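PDB 2NWH: carbohydrate kinase from Agrobacterium tumefaciens, which probably transfers a phosphoryl group from ATP to a sugar or related substrate, as pfkB (ribokinase-type) carbohydrate kinases do. Local coordinates for residues K4-G10 with G53-I59; L49-F54 with L262-E267; C140-E146 with K172-K177; I183-N189 with L216-T222. One frame throughout, in Å; residues are numbered along the deposited sequence.

Contact 1: K4-G10 with G53-I59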
loop_
_atom_site.group_PDB
_atom_site.type_symbol
_atom_site.label_atom_id
_atom_site.label_comp_id
_atom_site.label_asym_id
_atom_site.label_seq_id
_atom_site.Cartn_x
_atom_site.Cartn_y
_atom_site.Cartn_z
ATOM N N LYS A 4 -16.989 -6.741 3.587
ATOM C CA LYS A 4 -16.494 -7.951 2.954
ATOM C C LYS A 4 -15.756 -7.614 1.676
ATOM O O LYS A 4 -14.849 -8.333 1.293
ATOM C CB LYS A 4 -17.639 -8.910 2.601
ATOM C CG LYS A 4 -17.315 -10.344 3.018
ATOM C CD LYS A 4 -16.296 -11.028 2.089
ATOM C CE LYS A 4 -16.345 -12.541 2.178
ATOM N NZ LYS A 4 -15.060 -13.094 1.632
ATOM N N LYS A 5 -16.165 -6.529 1.033
ATOM C CA LYS A 5 -15.684 -6.216 -0.315
ATOM C C LYS A 5 -14.887 -4.930 -0.331
ATOM O O LYS A 5 -15.346 -3.924 0.163
ATOM C CB LYS A 5 -16.850 -6.123 -1.295
ATOM C CG LYS A 5 -17.512 -7.450 -1.626
ATOM C CD LYS A 5 -18.660 -7.265 -2.655
ATOM C CE LYS A 5 -18.209 -6.817 -4.075
ATOM N NZ LYS A 5 -17.298 -7.733 -4.823
ATOM N N ILE A 6 -13.654 -5.006 -0.836
ATOM C CA ILE A 6 -12.792 -3.850 -0.824
ATOM C C ILE A 6 -12.416 -3.563 -2.257
ATOM O O ILE A 6 -11.957 -4.480 -2.979
ATOM C CB ILE A 6 -11.488 -4.108 0.025
ATOM C CG1 ILE A 6 -11.837 -4.446 1.489
ATOM C CG2 ILE A 6 -10.493 -2.946 -0.154
ATOM C CD1 ILE A 6 -10.640 -4.827 2.279
ATOM N N LEU A 7 -12.592 -2.320 -2.678
ATOM C CA LEU A 7 -12.150 -1.915 -4.009
ATOM C C LEU A 7 -10.917 -1.047 -3.881
ATOM O O LEU A 7 -10.937 -0.066 -3.132
ATOM C CB LEU A 7 -13.247 -1.132 -4.714
ATOM C CG LEU A 7 -12.905 -0.555 -6.109
ATOM C CD1 LEU A 7 -12.841 -1.652 -7.125
ATOM C CD2 LEU A 7 -13.976 0.421 -6.499
ATOM N N VAL A 8 -9.875 -1.405 -4.634
ATOM C CA VAL A 8 -8.595 -0.697 -4.639
ATOM C C VAL A 8 -8.439 0.060 -5.942
ATOM O O VAL A 8 -8.629 -0.513 -7.030
ATOM C CB VAL A 8 -7.437 -1.669 -4.469
ATOM C CG1 VAL A 8 -6.098 -0.913 -4.453
ATOM C CG2 VAL A 8 -7.621 -2.449 -3.167
ATOM N N LEU A 9 -8.121 1.338 -5.849
ATOM C CA LEU A 9 -7.845 2.165 -7.028
ATOM C C LEU A 9 -6.440 2.752 -6.871
ATOM O O LEU A 9 -6.188 3.584 -5.997
ATOM C CB LEU A 9 -8.905 3.262 -7.178
ATOM C CG LEU A 9 -10.319 2.712 -7.212
ATOM C CD1 LEU A 9 -10.992 2.913 -5.849
ATOM C CD2 LEU A 9 -11.111 3.501 -8.290
ATOM N N GLY A 10 -5.514 2.311 -7.705
ATOM C CA GLY A 10 -4.123 2.615 -7.449
ATOM C C GLY A 10 -3.213 1.998 -8.478
ATOM O O GLY A 10 -3.638 1.699 -9.588
ATOM N N GLY A 53 -8.467 -12.660 3.647
ATOM C CA GLY A 53 -9.845 -13.185 3.615
ATOM C C GLY A 53 -10.893 -12.290 2.969
ATOM O O GLY A 53 -12.051 -12.680 2.818
ATOM N N PHE A 54 -10.501 -11.087 2.552
ATOM C CA PHE A 54 -11.486 -10.170 1.958
ATOM C C PHE A 54 -11.717 -10.462 0.497
ATOM O O PHE A 54 -10.872 -11.039 -0.148
ATOM C CB PHE A 54 -11.043 -8.710 2.134
ATOM C CG PHE A 54 -11.052 -8.270 3.580
ATOM C CD1 PHE A 54 -12.198 -7.723 4.132
ATOM C CD2 PHE A 54 -9.952 -8.478 4.387
ATOM C CE1 PHE A 54 -12.238 -7.330 5.483
ATOM C CE2 PHE A 54 -9.986 -8.117 5.744
ATOM C CZ PHE A 54 -11.149 -7.529 6.284
ATOM N N GLU A 55 -12.871 -10.029 -0.015
ATOM C CA GLU A 55 -13.163 -10.155 -1.445
ATOM C C GLU A 55 -12.638 -8.852 -2.069
ATOM O O GLU A 55 -13.210 -7.794 -1.871
ATOM C CB GLU A 55 -14.674 -10.376 -1.688
ATOM C CG GLU A 55 -14.996 -10.469 -3.222
ATOM C CD GLU A 55 -16.416 -10.904 -3.529
ATOM O OE1 GLU A 55 -17.103 -11.355 -2.598
ATOM O OE2 GLU A 55 -16.840 -10.781 -4.710
ATOM N N VAL A 56 -11.516 -8.929 -2.775
ATOM C CA VAL A 56 -10.818 -7.695 -3.204
ATOM C C VAL A 56 -10.884 -7.561 -4.707
ATOM O O VAL A 56 -10.685 -8.557 -5.426
ATOM C CB VAL A 56 -9.335 -7.629 -2.726
ATOM C CG1 VAL A 56 -8.680 -6.246 -3.107
ATOM C CG2 VAL A 56 -9.256 -7.879 -1.189
ATOM N N ARG A 57 -11.183 -6.335 -5.164
ATOM C CA ARG A 57 -11.137 -5.991 -6.592
ATOM C C ARG A 57 -10.184 -4.794 -6.757
ATOM O O ARG A 57 -10.103 -3.927 -5.861
ATOM C CB ARG A 57 -12.551 -5.651 -7.102
ATOM C CG ARG A 57 -12.596 -5.015 -8.495
ATOM C CD ARG A 57 -14.021 -4.685 -8.851
ATOM N NE ARG A 57 -14.176 -4.146 -10.208
ATOM C CZ ARG A 57 -15.349 -3.754 -10.706
ATOM N NH1 ARG A 57 -16.427 -3.774 -9.945
ATOM N NH2 ARG A 57 -15.437 -3.304 -11.944
ATOM N N ILE A 58 -9.456 -4.742 -7.870
ATOM C CA ILE A 58 -8.574 -3.576 -8.140
ATOM C C ILE A 58 -8.840 -2.975 -9.531
ATOM O O ILE A 58 -9.048 -3.702 -10.505
ATOM C CB ILE A 58 -7.046 -3.884 -7.943
ATOM C CG1 ILE A 58 -6.195 -2.593 -8.099
ATOM C CG2 ILE A 58 -6.530 -5.045 -8.913
ATOM C CD1 ILE A 58 -4.764 -2.774 -7.548
ATOM N N ILE A 59 -8.797 -1.647 -9.604
ATOM C CA ILE A 59 -8.840 -0.921 -10.870
ATOM C C ILE A 59 -7.515 -0.147 -10.955
ATOM O O ILE A 59 -7.259 0.778 -10.140
ATOM C CB ILE A 59 -10.000 0.074 -10.886
ATOM C CG1 ILE A 59 -11.340 -0.638 -10.736
ATOM C CG2 ILE A 59 -10.048 0.873 -12.279
ATOM C CD1 ILE A 59 -12.521 0.399 -10.458
HETATM O O HOH W 1 -13.146 -14.725 3.824
HETATM O O HOH W 2 -17.859 -5.622 -7.477
HETATM O O HOH W 3 -14.702 -6.941 -4.394
#

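Contact 2: L49-F54 with L262-E267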
loop_
_atom_site.group_PDB
_atom_site.type_symbol
_atom_site.label_atom_id
_atom_site.label_comp_id
_atom_site.label_asym_id
_atom_site.label_seq_id
_atom_site.Cartn_x
_atom_site.Cartn_y
_atom_site.Cartn_z
ATOM N N LEU A 49 -4.827 -7.910 1.342
ATOM C CA LEU A 49 -6.189 -7.965 1.851
ATOM C C LEU A 49 -6.898 -9.227 1.428
ATOM O O LEU A 49 -7.650 -9.820 2.216
ATOM C CB LEU A 49 -6.983 -6.710 1.412
ATOM C CG LEU A 49 -6.480 -5.473 2.160
ATOM C CD1 LEU A 49 -6.813 -4.158 1.367
ATOM C CD2 LEU A 49 -6.992 -5.465 3.617
ATOM N N SER A 50 -6.684 -9.653 0.191
ATOM C CA SER A 50 -7.242 -10.947 -0.271
ATOM C C SER A 50 -6.712 -12.158 0.531
ATOM O O SER A 50 -7.478 -13.065 0.965
ATOM C CB SER A 50 -7.019 -11.090 -1.782
ATOM O OG SER A 50 -7.642 -12.259 -2.271
ATOM N N ARG A 51 -5.416 -12.135 0.782
ATOM C CA ARG A 51 -4.753 -13.163 1.630
ATOM C C ARG A 51 -5.306 -13.230 3.036
ATOM O O ARG A 51 -5.254 -14.292 3.664
ATOM C CB ARG A 51 -3.259 -12.853 1.720
ATOM C CG ARG A 51 -2.523 -13.265 0.429
ATOM C CD ARG A 51 -1.130 -12.651 0.371
ATOM N NE ARG A 51 -0.544 -12.936 -0.945
ATOM C CZ ARG A 51 0.255 -12.112 -1.591
ATOM N NH1 ARG A 51 0.581 -10.952 -1.029
ATOM N NH2 ARG A 51 0.745 -12.463 -2.791
ATOM N N LEU A 52 -5.799 -12.090 3.511
ATOM C CA LEU A 52 -6.435 -11.984 4.826
ATOM C C LEU A 52 -7.942 -12.232 4.795
ATOM O O LEU A 52 -8.622 -12.060 5.803
ATOM C CB LEU A 52 -6.124 -10.626 5.439
ATOM C CG LEU A 52 -4.644 -10.332 5.667
ATOM C CD1 LEU A 52 -4.573 -8.955 6.236
ATOM C CD2 LEU A 52 -3.991 -11.398 6.628
ATOM N N GLY A 53 -8.467 -12.660 3.647
ATOM C CA GLY A 53 -9.845 -13.185 3.615
ATOM C C GLY A 53 -10.893 -12.290 2.969
ATOM O O GLY A 53 -12.051 -12.680 2.818
ATOM N N PHE A 54 -10.501 -11.087 2.552
ATOM C CA PHE A 54 -11.486 -10.170 1.958
ATOM C C PHE A 54 -11.717 -10.462 0.497
ATOM O O PHE A 54 -10.872 -11.039 -0.148
ATOM C CB PHE A 54 -11.043 -8.710 2.134
ATOM C CG PHE A 54 -11.052 -8.270 3.580
ATOM C CD1 PHE A 54 -12.198 -7.723 4.132
ATOM C CD2 PHE A 54 -9.952 -8.478 4.387
ATOM C CE1 PHE A 54 -12.238 -7.330 5.483
ATOM C CE2 PHE A 54 -9.986 -8.117 5.744
ATOM C CZ PHE A 54 -11.149 -7.529 6.284
ATOM N N LEU A 262 -5.951 -2.201 8.197
ATOM C CA LEU A 262 -7.219 -2.004 7.527
ATOM C C LEU A 262 -8.069 -3.247 7.675
ATOM O O LEU A 262 -9.254 -3.137 7.924
ATOM C CB LEU A 262 -6.971 -1.638 6.059
ATOM C CG LEU A 262 -8.175 -1.328 5.201
ATOM C CD1 LEU A 262 -8.817 -0.099 5.811
ATOM C CD2 LEU A 262 -7.685 -1.047 3.803
ATOM N N ALA A 263 -7.463 -4.445 7.588
ATOM C CA ALA A 263 -8.228 -5.670 7.824
ATOM C C ALA A 263 -8.850 -5.668 9.198
ATOM O O ALA A 263 -10.015 -6.055 9.350
ATOM C CB ALA A 263 -7.404 -6.908 7.630
ATOM N N ALA A 264 -8.086 -5.250 10.214
ATOM C CA ALA A 264 -8.622 -5.162 11.579
ATOM C C ALA A 264 -9.781 -4.160 11.725
ATOM O O ALA A 264 -10.782 -4.481 12.354
ATOM C CB ALA A 264 -7.542 -4.893 12.584
ATOM N N ILE A 265 -9.632 -2.964 11.165
ATOM C CA ILE A 265 -10.694 -1.936 11.225
ATOM C C ILE A 265 -11.970 -2.410 10.504
ATOM O O ILE A 265 -13.079 -2.214 10.987
ATOM C CB ILE A 265 -10.220 -0.560 10.651
ATOM C CG1 ILE A 265 -9.061 0.043 11.481
ATOM C CG2 ILE A 265 -11.415 0.445 10.519
ATOM C CD1 ILE A 265 -9.359 0.344 12.997
ATOM N N ALA A 266 -11.788 -3.048 9.358
ATOM C CA ALA A 266 -12.903 -3.479 8.513
ATOM C C ALA A 266 -13.682 -4.586 9.210
ATOM O O ALA A 266 -14.891 -4.717 9.039
ATOM C CB ALA A 266 -12.391 -3.935 7.171
ATOM N N GLU A 267 -12.986 -5.358 10.031
ATOM C CA GLU A 267 -13.616 -6.354 10.905
ATOM C C GLU A 267 -14.156 -5.716 12.188
ATOM O O GLU A 267 -14.726 -6.396 13.041
ATOM C CB GLU A 267 -12.620 -7.482 11.216
ATOM C CG GLU A 267 -12.162 -8.175 9.941
ATOM C CD GLU A 267 -11.226 -9.337 10.162
ATOM O OE1 GLU A 267 -10.579 -9.409 11.244
ATOM O OE2 GLU A 267 -11.143 -10.176 9.224
HETATM O O HOH W 4 -8.480 -11.028 8.420
HETATM O O HOH W 5 -11.167 -11.983 6.389
#

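Contact 3: C140-E146 with K172-K177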
loop_
_atom_site.group_PDB
_atom_site.type_symbol
_atom_site.label_atom_id
_atom_site.label_comp_id
_atom_site.label_asym_id
_atom_site.label_seq_id
_atom_site.Cartn_x
_atom_site.Cartn_y
_atom_site.Cartn_z
ATOM N N CYS A 140 -7.090 3.650 -1.901
ATOM C CA CYS A 140 -6.383 4.205 -3.047
ATOM C C CYS A 140 -4.921 4.375 -2.681
ATOM O O CYS A 140 -4.528 4.214 -1.502
ATOM C CB CYS A 140 -7.013 5.551 -3.464
ATOM S SG CYS A 140 -6.815 6.902 -2.218
ATOM N N ASP A 141 -4.117 4.716 -3.674
ATOM C CA ASP A 141 -2.783 5.142 -3.366
ATOM C C ASP A 141 -2.471 6.425 -4.140
ATOM O O ASP A 141 -3.206 6.831 -5.066
ATOM C CB ASP A 141 -1.749 4.051 -3.554
ATOM C CG ASP A 141 -1.525 3.702 -5.024
ATOM O OD1 ASP A 141 -1.724 4.585 -5.893
ATOM O OD2 ASP A 141 -1.134 2.556 -5.306
ATOM N N ALA A 142 -1.373 7.052 -3.730
ATOM C CA ALA A 142 -1.042 8.357 -4.249
ATOM C C ALA A 142 -0.307 8.269 -5.597
ATOM O O ALA A 142 0.271 9.268 -6.044
ATOM C CB ALA A 142 -0.244 9.177 -3.171
ATOM N N ASN A 143 -0.349 7.093 -6.250
ATOM C CA ASN A 143 0.069 6.978 -7.660
ATOM C C ASN A 143 -0.909 7.673 -8.602
ATOM O O ASN A 143 -0.545 8.078 -9.727
ATOM C CB ASN A 143 0.208 5.522 -8.123
ATOM C CG ASN A 143 1.439 4.852 -7.598
ATOM O OD1 ASN A 143 1.362 3.797 -6.945
ATOM N ND2 ASN A 143 2.594 5.455 -7.864
ATOM N N LEU A 144 -2.164 7.763 -8.178
ATOM C CA LEU A 144 -3.196 8.426 -8.985
ATOM C C LEU A 144 -2.968 9.943 -8.958
ATOM O O LEU A 144 -2.436 10.483 -7.992
ATOM C CB LEU A 144 -4.591 8.159 -8.407
ATOM C CG LEU A 144 -5.107 6.714 -8.297
ATOM C CD1 LEU A 144 -6.519 6.742 -7.693
ATOM C CD2 LEU A 144 -5.095 5.998 -9.619
ATOM N N PRO A 145 -3.379 10.645 -10.012
ATOM C CA PRO A 145 -3.232 12.110 -10.014
ATOM C C PRO A 145 -3.898 12.825 -8.824
ATOM O O PRO A 145 -4.904 12.343 -8.311
ATOM C CB PRO A 145 -3.951 12.517 -11.309
ATOM C CG PRO A 145 -3.758 11.321 -12.223
ATOM C CD PRO A 145 -3.968 10.148 -11.273
ATOM N N GLU A 146 -3.347 13.986 -8.425
ATOM C CA GLU A 146 -3.924 14.777 -7.340
ATOM C C GLU A 146 -5.423 15.037 -7.522
ATOM O O GLU A 146 -6.220 14.728 -6.615
ATOM C CB GLU A 146 -3.128 16.088 -7.110
ATOM C CG GLU A 146 -3.775 17.090 -6.133
ATOM C CD GLU A 146 -2.774 18.119 -5.568
ATOM O OE1 GLU A 146 -1.554 17.991 -5.823
ATOM O OE2 GLU A 146 -3.209 19.046 -4.840
ATOM N N LYS A 172 4.811 11.904 -3.359
ATOM C CA LYS A 172 3.455 11.605 -3.804
ATOM C C LYS A 172 2.411 11.961 -2.757
ATOM O O LYS A 172 1.316 12.394 -3.112
ATOM C CB LYS A 172 3.334 10.140 -4.231
ATOM C CG LYS A 172 4.019 9.842 -5.575
ATOM C CD LYS A 172 3.657 8.461 -6.101
ATOM C CE LYS A 172 4.842 7.759 -6.771
ATOM N NZ LYS A 172 5.225 8.360 -8.079
ATOM N N ALA A 173 2.755 11.797 -1.475
ATOM C CA ALA A 173 1.841 12.072 -0.359
ATOM C C ALA A 173 1.078 13.400 -0.467
ATOM O O ALA A 173 -0.124 13.451 -0.180
ATOM C CB ALA A 173 2.594 12.006 0.975
ATOM N N VAL A 174 1.787 14.460 -0.877
ATOM C CA VAL A 174 1.208 15.813 -0.979
ATOM C C VAL A 174 -0.059 15.853 -1.864
ATOM O O VAL A 174 -0.958 16.675 -1.658
ATOM C CB VAL A 174 2.245 16.843 -1.492
ATOM C CG1 VAL A 174 3.438 16.927 -0.554
ATOM C CG2 VAL A 174 2.694 16.502 -2.916
ATOM N N LYS A 175 -0.132 14.930 -2.819
ATOM C CA LYS A 175 -1.271 14.788 -3.736
ATOM C C LYS A 175 -2.595 14.472 -3.023
ATOM O O LYS A 175 -3.688 14.576 -3.638
ATOM C CB LYS A 175 -0.969 13.697 -4.761
ATOM C CG LYS A 175 0.202 14.040 -5.696
ATOM C CD LYS A 175 0.809 12.819 -6.398
ATOM C CE LYS A 175 -0.054 12.317 -7.516
ATOM N NZ LYS A 175 0.497 11.146 -8.276
ATOM N N LEU A 176 -2.486 14.081 -1.743
ATOM C CA LEU A 176 -3.644 13.680 -0.927
ATOM C C LEU A 176 -4.262 14.853 -0.156
ATOM O O LEU A 176 -5.301 14.703 0.486
ATOM C CB LEU A 176 -3.279 12.529 0.051
ATOM C CG LEU A 176 -3.082 11.152 -0.596
ATOM C CD1 LEU A 176 -2.278 10.255 0.306
ATOM C CD2 LEU A 176 -4.410 10.499 -1.049
ATOM N N LYS A 177 -3.639 16.024 -0.253
ATOM C CA LYS A 177 -3.982 17.179 0.596
ATOM C C LYS A 177 -5.462 17.602 0.531
ATOM O O LYS A 177 -6.098 17.737 1.597
ATOM C CB LYS A 177 -3.041 18.345 0.303
ATOM C CG LYS A 177 -3.140 19.526 1.275
ATOM C CD LYS A 177 -2.109 20.632 0.958
ATOM C CE LYS A 177 -2.006 20.946 -0.554
ATOM N NZ LYS A 177 -3.278 21.437 -1.175
#

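Contact 4: I183-N189 with L216-T222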
loop_
_atom_site.group_PDB
_atom_site.type_symbol
_atom_site.label_atom_id
_atom_site.label_comp_id
_atom_site.label_asym_id
_atom_site.label_seq_id
_atom_site.Cartn_x
_atom_site.Cartn_y
_atom_site.Cartn_z
ATOM N N ILE A 183 -10.652 11.094 3.667
ATOM C CA ILE A 183 -9.872 9.866 3.949
ATOM C C ILE A 183 -10.018 9.432 5.427
ATOM O O ILE A 183 -9.611 10.143 6.355
ATOM C CB ILE A 183 -8.381 10.032 3.549
ATOM C CG1 ILE A 183 -8.251 10.067 2.027
ATOM C CG2 ILE A 183 -7.497 8.874 4.127
ATOM C CD1 ILE A 183 -6.929 10.583 1.501
ATOM N N ASP A 184 -10.625 8.270 5.632
ATOM C CA ASP A 184 -10.798 7.718 6.951
ATOM C C ASP A 184 -9.493 7.258 7.577
ATOM O O ASP A 184 -9.310 7.423 8.766
ATOM C CB ASP A 184 -11.811 6.576 6.906
ATOM C CG ASP A 184 -13.240 7.079 6.851
ATOM O OD1 ASP A 184 -13.443 8.314 6.813
ATOM O OD2 ASP A 184 -14.159 6.228 6.886
ATOM N N ILE A 185 -8.609 6.647 6.778
ATOM C CA ILE A 185 -7.294 6.155 7.268
ATOM C C ILE A 185 -6.203 6.355 6.211
ATOM O O ILE A 185 -6.297 5.811 5.096
ATOM C CB ILE A 185 -7.297 4.649 7.625
ATOM C CG1 ILE A 185 -8.471 4.297 8.553
ATOM C CG2 ILE A 185 -5.925 4.262 8.283
ATOM C CD1 ILE A 185 -8.863 2.833 8.606
ATOM N N LEU A 186 -5.177 7.121 6.547
ATOM C CA LEU A 186 -4.029 7.306 5.660
ATOM C C LEU A 186 -2.801 6.615 6.237
ATOM O O LEU A 186 -2.414 6.858 7.402
ATOM C CB LEU A 186 -3.714 8.785 5.465
ATOM C CG LEU A 186 -3.059 9.234 4.146
ATOM C CD1 LEU A 186 -2.733 10.695 4.273
ATOM C CD2 LEU A 186 -1.801 8.494 3.715
ATOM N N PHE A 187 -2.192 5.756 5.429
ATOM C CA PHE A 187 -1.007 5.000 5.875
ATOM C C PHE A 187 0.278 5.633 5.383
ATOM O O PHE A 187 0.463 5.844 4.182
ATOM C CB PHE A 187 -1.070 3.540 5.443
ATOM C CG PHE A 187 -2.245 2.793 6.013
ATOM C CD1 PHE A 187 -2.219 2.339 7.332
ATOM C CD2 PHE A 187 -3.378 2.578 5.254
ATOM C CE1 PHE A 187 -3.299 1.666 7.868
ATOM C CE2 PHE A 187 -4.461 1.885 5.776
ATOM C CZ PHE A 187 -4.425 1.454 7.100
ATOM N N MET A 188 1.179 5.914 6.316
ATOM C CA MET A 188 2.413 6.563 5.953
ATOM C C MET A 188 3.540 6.283 6.938
ATOM O O MET A 188 3.318 5.798 8.059
ATOM C CB MET A 188 2.185 8.074 5.825
ATOM C CG MET A 188 1.711 8.735 7.118
ATOM S SD MET A 188 1.162 10.409 6.785
ATOM C CE MET A 188 -0.396 10.455 7.615
ATOM N N ASN A 189 4.752 6.601 6.506
ATOM C CA ASN A 189 5.931 6.568 7.373
ATOM C C ASN A 189 6.270 8.009 7.813
ATOM O O ASN A 189 5.571 8.949 7.429
ATOM C CB ASN A 189 7.077 5.923 6.595
ATOM C CG ASN A 189 7.557 6.796 5.414
ATOM O OD1 ASN A 189 8.336 6.348 4.588
ATOM N ND2 ASN A 189 7.102 8.048 5.358
ATOM N N LEU A 216 -7.355 15.396 8.453
ATOM C CA LEU A 216 -7.321 13.923 8.377
ATOM C C LEU A 216 -7.847 13.346 9.677
ATOM O O LEU A 216 -7.245 13.531 10.713
ATOM C CB LEU A 216 -5.901 13.414 8.124
ATOM C CG LEU A 216 -5.784 11.882 8.003
ATOM C CD1 LEU A 216 -6.442 11.395 6.724
ATOM C CD2 LEU A 216 -4.331 11.424 8.093
ATOM N N SER A 217 -8.981 12.662 9.596
ATOM C CA SER A 217 -9.650 12.099 10.758
ATOM C C SER A 217 -8.988 10.842 11.314
ATOM O O SER A 217 -9.155 10.549 12.492
ATOM C CB SER A 217 -11.174 11.923 10.510
ATOM O OG SER A 217 -11.469 11.100 9.388
ATOM N N GLY A 218 -8.258 10.089 10.475
ATOM C CA GLY A 218 -7.459 8.978 10.965
ATOM C C GLY A 218 -6.294 8.525 10.102
ATOM O O GLY A 218 -6.237 8.783 8.902
ATOM N N GLY A 219 -5.372 7.803 10.720
ATOM C CA GLY A 219 -4.211 7.302 10.015
ATOM C C GLY A 219 -3.253 6.540 10.909
ATOM O O GLY A 219 -3.535 6.322 12.083
ATOM N N VAL A 220 -2.161 6.082 10.293
ATOM C CA VAL A 220 -1.085 5.352 10.921
ATOM C C VAL A 220 0.246 5.953 10.465
ATOM O O VAL A 220 0.472 6.147 9.260
ATOM C CB VAL A 220 -1.141 3.879 10.537
ATOM C CG1 VAL A 220 0.052 3.106 11.140
ATOM C CG2 VAL A 220 -2.463 3.301 10.963
ATOM N N VAL A 221 1.125 6.267 11.422
ATOM C CA VAL A 221 2.447 6.734 11.052
ATOM C C VAL A 221 3.505 5.826 11.681
ATOM O O VAL A 221 3.491 5.574 12.898
ATOM C CB VAL A 221 2.662 8.233 11.389
ATOM C CG1 VAL A 221 4.049 8.688 10.959
ATOM C CG2 VAL A 221 1.581 9.110 10.717
ATOM N N THR A 222 4.398 5.306 10.843
ATOM C CA THR A 222 5.456 4.429 11.329
ATOM C C THR A 222 6.799 5.167 11.406
ATOM O O THR A 222 7.064 6.066 10.586
ATOM C CB THR A 222 5.631 3.199 10.440
ATOM O OG1 THR A 222 6.137 3.610 9.168
ATOM C CG2 THR A 222 4.306 2.456 10.234
HETATM O O HOH W 6 -11.016 12.550 7.200
#

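Contact 1: K4-G10 with G53-I59
Ile-6 lays its CD1 methyl over one face of the Phe-54 ring, 4.1 Å from the ring centroid, a CH-pi contact at the start of two parallel strands, 5-9 and 55-59, axes 20° apart, in the central sheet of the ribokinase-like alpha/beta fold. Their ladder starts at Glu-55 N to Lys-4 O (2.9 Å) and alternates up to Ile-59 N to Val-8 O (2.8 Å), Ile-6 and Val-8 each bonding through both N and O. Ile-6, Val-8 and Val-56 point to one face, where helix 41-51, which follows strands 13-20 and 32-39 of the smaller sheet and leads into 55-59, packs through Ala-46 and Leu-49. On the other face Leu-7 and Ile-59 meet helix 126-134, their CD1 atoms 3.9 Å apart. Toward solvent, that face becomes charged: Lys-5 NZ forms a salt bridge with Glu-55 OE2 at 3.1 Å, while Arg-57 turns its NE to Thr-83. A water accepts from Lys-5 NZ at 2.7 Å and donates to Glu-55 O at 3.1 Å.

Contact 2: L49-F54 with L262-E267
Apolar packing does most of the work between L49-F54 and L262-E267. Ala-263 sits at its centre: its CB lies 3.4 Å from Phe-54 CE2 and 3.8 Å from Leu-52 CD1, and this small side chain lets the aromatic ring come close to the helix. Farther along the ring, Phe-54 CE1 meets Ala-266 CB at 3.8 Å and Phe-54 CZ meets Glu-267 CG at 3.8 Å. Deeper in, Leu-49 CD1 touches Leu-262 CD2 at 4.0 Å. The contact thus joins the C-terminal ends of helices 41-51 and 255-266, which pack against the central sheet of the ribokinase-like fold; Leu-49 and Leu-262 both also touch strand 137-141. Backbone hydrogen bonds shape the first end: Phe-54 N to Leu-49 O (3.1 Å) and Gly-53 N to Ser-50 O (2.9 Å) form a Schellman motif, with Gly-53 at positive phi as C-prime. Water supplies the polar link, one molecule donating to Leu-52 O at 2.8 Å and to Glu-267 OE2 at 2.9 Å, while Glu-267 OE1 forms a salt bridge with Lys-269.

Contact 3: C140-E146 with K172-K177
Lys-172 opens the second segment against the turn that leaves strand 137-141, in the alpha/beta core of the ribokinase-like fold, where that strand runs on into helix 146-158. Its CB faces the CB of Ala-142 at 3.9 Å, and its CD lies 3.5 Å from Ala-142 O, so the aliphatic part of the lysine lies along the start of the turn. The turn, type I from Asp-141 to Leu-144, is tightened by an Asx turn in which Asp-141 OD1 accepts from Asn-143 N at 2.9 Å; Asp-141 OD2 takes the backbone N of both Gly-11 and Gly-42. Ala-173 and Val-174 add little here, Ala-173 directing its CB away toward helix 190-197. Lys-175, in a short 3-10 turn, supplies the polar tie: its NZ donates to Ala-142 O at 2.9 Å and weakly to Leu-144 O at 3.0 Å, and its CE passes 4.0 Å from the CA of Pro-145, the N-cap residue of helix 146-158. Leu-176 provides the apolar side: its CD1 is 4.2 Å from Ala-142 CB and its CD2 is 4.5 Å from Cys-140 SG, beside Leu-149 and Ala-165. Lys-177 stays outside, its NZ 4.4 Å from Glu-146 OE2, too far for a salt bridge.

Contact 4: I183-N189 with L216-T222
At the apolar centre Met-188 CG packs 3.6 Å from Val-221 CG2, with the methionine CE 4.1 Å from Leu-216 CD2, on one face of two adjacent parallel strands in the ribokinase-like central sheet. Helix 190-197, in the connection between strands 185-189 and 219-223, covers this face through Ala-193 and Leu-196, a beta-alpha-beta arrangement. The other face carries Phe-187, whose CE1 lies 3.6 Å from Val-220 CG2, beneath helix 255-266. Between the faces the strands, only 7° from parallel, are joined by four backbone hydrogen bonds, from Leu-186 N to Gly-218 O (3.1 Å) through to Thr-222 N to Met-188 O (3.0 Å). The close backbones leave no room for a CB, which would clash with Asp-184 O at Gly-218 and with Leu-186 O at Gly-219. Toward the C-terminal ends, Asn-189, at the N-cap of helix 190-197, sets its CB 3.6 Å from Thr-222 OG1. At the opposite end a water lies 2.9 Å from Ile-183 O and 2.7 Å from Ser-217 OG.

Overall arrangement
Contacts 1, 3 and 4 all reach the central sheet, in which strands 55-63, 5-9, 137-141, 163-166, 185-189 and 219-223 lie side by side in that order. Contacts 1 and 4 are about 19 Å apart between centres and do not touch. Contact 3, whose centre is about 13 Å from that of contact 4, bridges the gap: Leu-9 and Gly-10 pack on its first segment, and Leu-176 meets Ile-183 and Leu-186. Contact 2 shares Gly-53 and Phe-54 with contact 1, while Leu-262 and Ile-265 pack on strand 185-189. Along the chain contacts 1, 3 and 4 follow in series; contact 2 crosses contact 1 and encloses 3 and 4, bringing a late helix back to the early strands.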